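Local coordinates for ribokinase (Staphylococcus aureus, PDB 3RY7), which phosphorylates D-ribose at O-5 using ATP in a magnesium-dependent reaction, giving D-ribose 5-phosphate for nucleotide synthesis and the pentose phosphate pathway, at residues I87-A92 with N116-P121; I154-G159 with L177-I182. One frame throughout, in Å; residues are numbered along the deposited sequence.

Interaction 1 (I87-A92 with N116-P121); sequences IKTAEA and NMTMTP
Thr118 gives up the most surface to the contact, and Glu91, Ala92 and Thr89 close round its side chain. Glu91 and Thr118 approach from opposite directions. The Glu91 chain is extended, with CG anti to the backbone N (chi1 171°), and this brings its carboxylate alongside the threonine. Glu91 CD lies 3.8 Å from Thr118 CG2, and Glu91 OE2 is 3.8 Å from Thr118 CB. These are van der Waals contacts; no direct hydrogen bond joins the two segments. One water bridges them. It donates to Glu91 OE2 at 2.8 Å and to Thr118 O at 2.8 Å, tying the carboxylate to the 116-121 backbone. Thr118 O also accepts from Lys62 NZ. The methyl of Thr118 faces Ala92, with Ala92 CB 3.9 Å from Thr118 CG2. The Thr118 hydroxyl lies between the backbone N and the carbonyl carbon (chi1 72°) and is hydrogen-bonded to Ala115 O. The Thr89 methyl meets this hydroxyl side: Thr89 CG2 is 4.0 Å from Thr118 OG1. The Thr89 hydroxyl serves the turn, since Glu91 N donates to Thr89 OG1 at 3.0 Å, forming an ST turn. Strand 87-89 is an outermost strand of the large sheet and pairs with strand 56-64 through Ile87 and Thr89. Segment 116-121 follows strand 107-112 and leads into helix 121-125, with Thr120 as N-cap. This surface contact thus sits where the chain returns from the four-stranded sheet, the lid in ribokinases, to the edge of the large sheet.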
loop_
_atom_site.group_PDB
_atom_site.type_symbol
_atom_site.label_atom_id
_atom_site.label_comp_id
_atom_site.label_asym_id
_atom_site.label_seq_id
_atom_site.Cartn_x
_atom_site.Cartn_y
_atom_site.Cartn_z
ATOM N N ILE A 87 1.849 -30.033 -4.262
ATOM C CA ILE A 87 1.335 -31.224 -3.609
ATOM C C ILE A 87 0.284 -30.859 -2.565
ATOM O O ILE A 87 0.458 -29.887 -1.834
ATOM C CB ILE A 87 2.486 -31.956 -2.891
ATOM C CG1 ILE A 87 3.581 -32.325 -3.888
ATOM C CG2 ILE A 87 1.985 -33.202 -2.160
ATOM C CD1 ILE A 87 4.964 -31.990 -3.380
ATOM N N LYS A 88 -0.800 -31.632 -2.495
ATOM C CA LYS A 88 -1.812 -31.455 -1.439
ATOM C C LYS A 88 -1.883 -32.703 -0.602
ATOM O O LYS A 88 -1.891 -33.811 -1.132
ATOM C CB LYS A 88 -3.195 -31.158 -2.010
ATOM C CG LYS A 88 -3.247 -29.915 -2.867
ATOM C CD LYS A 88 -4.684 -29.484 -3.147
ATOM C CE LYS A 88 -4.748 -28.431 -4.250
ATOM N NZ LYS A 88 -6.153 -27.960 -4.511
ATOM N N THR A 89 -1.926 -32.524 0.708
ATOM C CA THR A 89 -1.934 -33.653 1.614
ATOM C C THR A 89 -2.989 -33.463 2.697
ATOM O O THR A 89 -3.257 -32.329 3.125
ATOM C CB THR A 89 -0.593 -33.832 2.299
ATOM O OG1 THR A 89 -0.653 -34.996 3.119
ATOM C CG2 THR A 89 -0.243 -32.623 3.170
ATOM N N ALA A 90 -3.580 -34.579 3.123
ATOM C CA ALA A 90 -4.564 -34.582 4.202
ATOM C C ALA A 90 -3.854 -34.902 5.502
ATOM O O ALA A 90 -4.450 -34.880 6.562
ATOM C CB ALA A 90 -5.651 -35.608 3.932
ATOM N N GLU A 91 -2.561 -35.178 5.401
ATOM C CA GLU A 91 -1.725 -35.474 6.557
ATOM C C GLU A 91 -1.622 -34.305 7.542
ATOM O O GLU A 91 -1.411 -34.498 8.745
ATOM C CB GLU A 91 -0.323 -35.857 6.074
ATOM C CG GLU A 91 0.739 -35.990 7.189
ATOM C CD GLU A 91 2.072 -36.554 6.675
ATOM O OE1 GLU A 91 2.978 -36.819 7.500
ATOM O OE2 GLU A 91 2.206 -36.729 5.442
ATOM N N ALA A 92 -1.732 -33.089 7.024
ATOM C CA ALA A 92 -1.581 -31.901 7.853
ATOM C C ALA A 92 -2.356 -30.765 7.212
ATOM O O ALA A 92 -2.613 -30.780 6.010
ATOM C CB ALA A 92 -0.092 -31.518 8.008
ATOM N N ASN A 116 3.847 -28.013 4.889
ATOM C CA ASN A 116 5.210 -27.692 4.477
ATOM C C ASN A 116 6.228 -28.660 5.067
ATOM O O ASN A 116 7.131 -29.113 4.374
ATOM C CB ASN A 116 5.614 -26.261 4.866
ATOM C CG ASN A 116 4.745 -25.204 4.218
ATOM O OD1 ASN A 116 4.587 -25.158 2.993
ATOM N ND2 ASN A 116 4.185 -24.322 5.044
ATOM N N MET A 117 6.079 -28.957 6.346
ATOM C CA MET A 117 7.023 -29.819 7.049
ATOM C C MET A 117 6.697 -31.312 6.923
ATOM O O MET A 117 7.285 -32.143 7.616
ATOM C CB MET A 117 7.149 -29.387 8.510
ATOM C CG MET A 117 7.767 -27.983 8.645
ATOM S SD MET A 117 9.416 -27.916 7.890
ATOM C CE MET A 117 10.351 -28.880 9.058
ATOM N N THR A 118 5.770 -31.656 6.034
ATOM C CA THR A 118 5.589 -33.067 5.694
ATOM C C THR A 118 6.191 -33.393 4.315
ATOM O O THR A 118 6.056 -34.515 3.824
ATOM C CB THR A 118 4.101 -33.467 5.696
ATOM O OG1 THR A 118 3.449 -32.892 4.555
ATOM C CG2 THR A 118 3.412 -33.011 7.008
ATOM N N MET A 119 6.841 -32.412 3.680
ATOM C CA MET A 119 7.355 -32.645 2.336
ATOM C C MET A 119 8.503 -33.631 2.434
ATOM O O MET A 119 9.379 -33.453 3.270
ATOM C CB MET A 119 7.825 -31.358 1.674
ATOM C CG MET A 119 8.147 -31.571 0.219
ATOM S SD MET A 119 8.875 -30.149 -0.613
ATOM C CE MET A 119 7.444 -29.090 -0.833
ATOM N N THR A 120 8.472 -34.672 1.598
ATOM C CA THR A 120 9.464 -35.761 1.649
ATOM C C THR A 120 10.305 -35.830 0.370
ATOM O O THR A 120 9.956 -35.236 -0.661
ATOM C CB THR A 120 8.786 -37.147 1.757
ATOM O OG1 THR A 120 8.017 -37.373 0.576
ATOM C CG2 THR A 120 7.891 -37.248 2.978
ATOM N N PRO A 121 11.412 -36.585 0.416
ATOM C CA PRO A 121 12.193 -36.770 -0.818
ATOM C C PRO A 121 11.341 -37.325 -1.959
ATOM O O PRO A 121 11.529 -36.936 -3.115
ATOM C CB PRO A 121 13.267 -37.765 -0.401
ATOM C CG PRO A 121 13.487 -37.454 1.045
ATOM C CD PRO A 121 12.141 -37.044 1.607
HETATM O O HOH W 1 4.715 -36.971 4.247
#

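Interaction 2 (I154-G159 with L177-I182); sequences IAKAHG and LSLIDI
The C-terminal end of helix 145-157 meets the segment that leads into strand 182-183 of the large sheet in the alpha/beta fold of this PfkB-family kinase. A Schellman motif ends the helix. Gly159 is its C-prime residue, with positive phi, and Gly159 N bonds to Lys156 O. On the other side, a type I beta turn runs from Leu177 to Ile180 after helix 174-177. Lys156 carries the contact from the helix. With chi1 at -173° its chain heads away from its own N and across to the turn, and bends at chi2 and chi4 lay its end beside that turn. The aliphatic part does the touching: Lys156 CD is 3.8 Å from Leu179 O and 4.3 Å from Leu179 CD2. Leu179 O is hydrogen-bonded to Thr162 OG1 of strand 161-165, and Asp181 N bonds to the same hydroxyl. The Leu179 side chain also packs on Ile149, Phe152 and Glu153 of helix 145-157, so it extends the contact along the helix. No hydrogen bond or salt bridge crosses between the segments. Lys156 NZ and Asp181 OD1 have opposite charges but stand 5.8 Å apart, so any attraction is probably weak. This is surface packing, away from the substrate, ATP and potassium sites. The end of the lysine rests by the turn, with Lys156 CE 3.9 Å from Ser178 O.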
loop_
_atom_site.group_PDB
_atom_site.type_symbol
_atom_site.label_atom_id
_atom_site.label_comp_id
_atom_site.label_asym_id
_atom_site.label_seq_id
_atom_site.Cartn_x
_atom_site.Cartn_y
_atom_site.Cartn_z
ATOM N N ILE A 154 19.579 -34.049 -7.106
ATOM C CA ILE A 154 19.109 -34.039 -8.485
ATOM C C ILE A 154 19.694 -32.890 -9.283
ATOM O O ILE A 154 20.173 -33.087 -10.411
ATOM C CB ILE A 154 17.571 -33.954 -8.545
ATOM C CG1 ILE A 154 16.937 -35.219 -7.941
ATOM C CG2 ILE A 154 17.091 -33.730 -9.974
ATOM C CD1 ILE A 154 15.422 -35.119 -7.818
ATOM N N ALA A 155 19.625 -31.688 -8.710
ATOM C CA ALA A 155 20.147 -30.497 -9.358
ATOM C C ALA A 155 21.634 -30.646 -9.669
ATOM O O ALA A 155 22.055 -30.509 -10.808
ATOM C CB ALA A 155 19.919 -29.278 -8.471
ATOM N N LYS A 156 22.409 -30.931 -8.631
ATOM C CA LYS A 156 23.859 -30.997 -8.719
ATOM C C LYS A 156 24.295 -32.065 -9.730
ATOM O O LYS A 156 25.229 -31.853 -10.503
ATOM C CB LYS A 156 24.439 -31.294 -7.335
ATOM C CG LYS A 156 25.940 -31.228 -7.218
ATOM C CD LYS A 156 26.349 -30.436 -5.973
ATOM C CE LYS A 156 27.877 -30.328 -5.834
ATOM N NZ LYS A 156 28.529 -31.662 -5.624
ATOM N N ALA A 157 23.587 -33.195 -9.740
ATOM C CA ALA A 157 23.919 -34.306 -10.621
ATOM C C ALA A 157 23.733 -33.931 -12.074
ATOM O O ALA A 157 24.431 -34.451 -12.937
ATOM C CB ALA A 157 23.074 -35.524 -10.284
ATOM N N HIS A 158 22.799 -33.029 -12.345
ATOM C CA HIS A 158 22.549 -32.580 -13.716
ATOM C C HIS A 158 23.068 -31.151 -14.044
ATOM O O HIS A 158 22.590 -30.512 -14.980
ATOM C CB HIS A 158 21.056 -32.692 -14.047
ATOM C CG HIS A 158 20.534 -34.097 -14.002
ATOM N ND1 HIS A 158 20.681 -34.974 -15.048
ATOM C CD2 HIS A 158 19.869 -34.768 -13.029
ATOM C CE1 HIS A 158 20.130 -36.136 -14.725
ATOM N NE2 HIS A 158 19.630 -36.032 -13.508
ATOM N N GLY A 159 24.045 -30.659 -13.291
ATOM C CA GLY A 159 24.647 -29.360 -13.586
ATOM C C GLY A 159 23.784 -28.134 -13.274
ATOM O O GLY A 159 24.055 -27.028 -13.742
ATOM N N LEU A 177 25.182 -29.341 3.248
ATOM C CA LEU A 177 26.159 -28.271 3.065
ATOM C C LEU A 177 26.960 -28.495 1.804
ATOM O O LEU A 177 27.273 -27.552 1.078
ATOM C CB LEU A 177 27.093 -28.174 4.271
ATOM C CG LEU A 177 26.370 -27.651 5.512
ATOM C CD1 LEU A 177 27.256 -27.768 6.750
ATOM C CD2 LEU A 177 25.911 -26.219 5.271
ATOM N N SER A 178 27.264 -29.757 1.532
ATOM C CA SER A 178 28.150 -30.104 0.426
ATOM C C SER A 178 27.435 -30.082 -0.916
ATOM O O SER A 178 28.048 -30.355 -1.947
ATOM C CB SER A 178 28.740 -31.496 0.655
ATOM O OG SER A 178 27.764 -32.487 0.383
ATOM N N LEU A 179 26.137 -29.777 -0.903
ATOM C CA LEU A 179 25.353 -29.736 -2.129
ATOM C C LEU A 179 25.027 -28.306 -2.560
ATOM O O LEU A 179 24.426 -28.091 -3.615
ATOM C CB LEU A 179 24.043 -30.519 -1.942
ATOM C CG LEU A 179 24.164 -32.000 -1.560
ATOM C CD1 LEU A 179 22.768 -32.674 -1.434
ATOM C CD2 LEU A 179 25.027 -32.717 -2.589
ATOM N N ILE A 180 25.408 -27.334 -1.737
ATOM C CA ILE A 180 25.027 -25.933 -1.952
ATOM C C ILE A 180 26.056 -25.176 -2.771
ATOM O O ILE A 180 27.226 -25.121 -2.396
ATOM C CB ILE A 180 24.887 -25.207 -0.611
ATOM C CG1 ILE A 180 23.838 -25.899 0.262
ATOM C CG2 ILE A 180 24.555 -23.713 -0.830
ATOM C CD1 ILE A 180 23.924 -25.513 1.713
ATOM N N ASP A 181 25.623 -24.590 -3.883
ATOM C CA ASP A 181 26.493 -23.764 -4.716
ATOM C C ASP A 181 26.537 -22.290 -4.245
ATOM O O ASP A 181 27.603 -21.658 -4.212
ATOM C CB ASP A 181 26.044 -23.870 -6.170
ATOM C CG ASP A 181 26.221 -25.289 -6.723
ATOM O OD1 ASP A 181 27.054 -26.048 -6.167
ATOM O OD2 ASP A 181 25.536 -25.650 -7.701
ATOM N N ILE A 182 25.377 -21.772 -3.848
ATOM C CA ILE A 182 25.230 -20.389 -3.408
ATOM C C ILE A 182 24.469 -20.367 -2.103
ATOM O O ILE A 182 23.333 -20.847 -2.043
ATOM C CB ILE A 182 24.406 -19.564 -4.417
ATOM C CG1 ILE A 182 24.926 -19.739 -5.840
ATOM C CG2 ILE A 182 24.366 -18.083 -4.022
ATOM C CD1 ILE A 182 24.238 -18.779 -6.840
#

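Interactions 1 and 2 follow one another along the chain: 87-92 and 116-121 come first, and the second pair opens at Ile154. Their centres are about 23 Å apart. Their nearest atoms come within about 6 Å, but they do not touch. Both involve the nine-stranded sheet. Interaction 1 includes its outermost strand 87-89; interaction 2 runs into strand 182-183, next to strand 161-165. Helix 128-132 lies between them in sequence and packs on Ile154 and His158. Interaction 1 marks the return from the lid sheet, with the Ala92 side chain about 11 Å from that of substrate-site Asn12. Interaction 2 joins a helix end to the loop before a strand of the main domain, away from the binding sites.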